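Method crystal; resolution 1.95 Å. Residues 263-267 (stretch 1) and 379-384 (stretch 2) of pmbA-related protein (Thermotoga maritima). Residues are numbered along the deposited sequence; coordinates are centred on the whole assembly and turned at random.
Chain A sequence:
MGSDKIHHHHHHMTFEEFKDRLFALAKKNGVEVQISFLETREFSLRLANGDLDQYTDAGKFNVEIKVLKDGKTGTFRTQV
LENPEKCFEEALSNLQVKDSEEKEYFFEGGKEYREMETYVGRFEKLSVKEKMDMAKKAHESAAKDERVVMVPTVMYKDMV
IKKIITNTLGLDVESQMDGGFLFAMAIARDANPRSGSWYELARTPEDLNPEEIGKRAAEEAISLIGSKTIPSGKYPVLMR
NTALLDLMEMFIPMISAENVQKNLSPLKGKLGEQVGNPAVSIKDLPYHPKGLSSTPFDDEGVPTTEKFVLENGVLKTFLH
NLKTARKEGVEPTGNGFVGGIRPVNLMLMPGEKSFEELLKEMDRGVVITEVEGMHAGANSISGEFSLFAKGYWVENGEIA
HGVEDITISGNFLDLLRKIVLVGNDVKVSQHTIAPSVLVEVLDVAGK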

# COMPACT_ATOMS: atom_id res chain seq x y z
N ASN A 263 -3.06 -24.81 5.55
CA ASN A 263 -3.60 -25.27 4.26
C ASN A 263 -3.65 -24.18 3.19
O ASN A 263 -4.54 -24.18 2.34
CB ASN A 263 -4.99 -25.91 4.41
CG ASN A 263 -4.93 -27.32 4.93
OD1 ASN A 263 -3.98 -28.04 4.66
ND2 ASN A 263 -5.97 -27.74 5.65
N LEU A 264 -2.66 -23.30 3.20
CA LEU A 264 -2.55 -22.20 2.23
C LEU A 264 -1.29 -22.30 1.34
O LEU A 264 -0.81 -21.30 0.82
CB LEU A 264 -2.50 -20.87 2.97
CG LEU A 264 -3.73 -20.51 3.79
CD1 LEU A 264 -3.38 -19.29 4.65
CD2 LEU A 264 -4.90 -20.24 2.88
N SER A 265 -0.75 -23.52 1.19
CA SER A 265 0.41 -23.75 0.33
C SER A 265 0.25 -25.03 -0.52
O SER A 265 -0.05 -26.10 -0.00
CB SER A 265 1.69 -23.89 1.17
OG SER A 265 2.75 -24.39 0.38
N PRO A 266 0.57 -24.93 -1.82
CA PRO A 266 0.48 -26.14 -2.64
C PRO A 266 1.64 -27.14 -2.39
O PRO A 266 1.68 -28.18 -3.03
CB PRO A 266 0.51 -25.56 -4.06
CG PRO A 266 1.41 -24.38 -3.95
CD PRO A 266 1.07 -23.78 -2.59
N LEU A 267 2.56 -26.83 -1.47
CA LEU A 267 3.65 -27.72 -1.08
C LEU A 267 3.39 -28.60 0.15
O LEU A 267 4.25 -29.39 0.55
CB LEU A 267 4.94 -26.88 -0.83
CG LEU A 267 5.50 -26.14 -2.04
CD1 LEU A 267 6.70 -25.28 -1.64
CD2 LEU A 267 5.93 -27.08 -3.12
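Stretch 2 (379-384) NSISGE

Stretch 2 lies on stretch 1 as a compact turn packed against an irregular loop, with no direct hydrogen bond between them. Ser380 to Ser382 take helical phi/psi without regular helical bonding, and the register runs in the same order on both sides: the CA of Ser265 is 5.1 Å from the CA of Ile381, and the CA of Pro266 is 5.9 Å from the CA of Ser382.

Side chains and backbone together hold the turn. Asn379, at chi1 t, brings OD1 back over the backbone, where it accepts from Ser382 N at 2.9 Å and, more weakly, from Ile381 N at 2.7 Å. Ser382 points its CA-to-CB bond away from stretch 1; its p rotamer places OG 3.1 Å from Glu384 N, which donates to it. Gly383 N closes the turn on Asn379 O at 2.6 Å. With phi at 92° and psi at -10°, Gly383 adopts a conformation in which a CB would jam against the preceding carbonyl, so the backbone alone calls for glycine.

Pro266 is the centre of the contact. Its CB points toward stretch 2; its ring is puckered C-gamma endo, and its CD lies 3.2 Å from Ser380 O and 3.3 Å from Ile381 O, while CG lies 4.4 Å from Gly383 N. The ring thus meets the turn largely through backbone atoms. Ser265 turns its CB away and, at chi1 t, uses OG to accept from Leu267 N at 3.1 Å, a bond that spans the proline.

Beside this, Leu264 (m, t) and Ile381 (m, t) both leave their backbones sideways; the contact is made by CD2 of Leu264, the branch other than its trans CD1, which lies 4.2 Å from CD1 of Ile381, the trans end of that side chain. One water donates to Leu264 O at 2.9 Å and Ser380 O at 2.5 Å, bridging two carbonyls that cannot bond each other.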

# COMPACT_ATOMS: atom_id res chain seq x y z
N ASN A 379 -1.23 -16.54 -8.09
CA ASN A 379 -1.86 -17.16 -6.94
C ASN A 379 -0.95 -18.16 -6.24
O ASN A 379 -0.77 -19.29 -6.71
CB ASN A 379 -3.18 -17.86 -7.32
CG ASN A 379 -3.99 -18.32 -6.10
OD1 ASN A 379 -3.44 -18.91 -5.17
ND2 ASN A 379 -5.30 -18.06 -6.10
N SER A 380 -0.39 -17.75 -5.10
CA SER A 380 0.53 -18.57 -4.34
C SER A 380 -0.17 -19.72 -3.59
O SER A 380 0.49 -20.66 -3.13
CB SER A 380 1.34 -17.70 -3.40
OG SER A 380 2.13 -16.77 -4.15
N ILE A 381 -1.50 -19.67 -3.50
CA ILE A 381 -2.19 -20.79 -2.86
C ILE A 381 -2.28 -21.94 -3.85
O ILE A 381 -2.06 -23.08 -3.49
CB ILE A 381 -3.57 -20.42 -2.30
CG1 ILE A 381 -3.47 -19.23 -1.35
CG2 ILE A 381 -4.18 -21.63 -1.54
CD1 ILE A 381 -4.83 -18.62 -1.04
N SER A 382 -2.64 -21.65 -5.09
CA SER A 382 -2.78 -22.71 -6.11
C SER A 382 -1.49 -22.94 -6.87
O SER A 382 -1.28 -24.01 -7.43
CB SER A 382 -3.83 -22.31 -7.14
OG SER A 382 -3.52 -21.04 -7.67
N GLY A 383 -0.67 -21.89 -6.95
CA GLY A 383 0.50 -21.86 -7.83
C GLY A 383 0.22 -21.26 -9.20
O GLY A 383 1.15 -20.97 -9.98
N GLU A 384 -1.06 -21.04 -9.50
CA GLU A 384 -1.46 -20.58 -10.82
C GLU A 384 -1.11 -19.13 -11.02
O GLU A 384 -1.21 -18.31 -10.09
CB GLU A 384 -2.97 -20.77 -11.04
CG GLU A 384 -3.44 -22.19 -11.02
CD GLU A 384 -2.84 -23.00 -12.13
OE1 GLU A 384 -2.86 -22.54 -13.30
OE2 GLU A 384 -2.37 -24.11 -11.83
O HOH W 1 1.37 -20.25 -0.79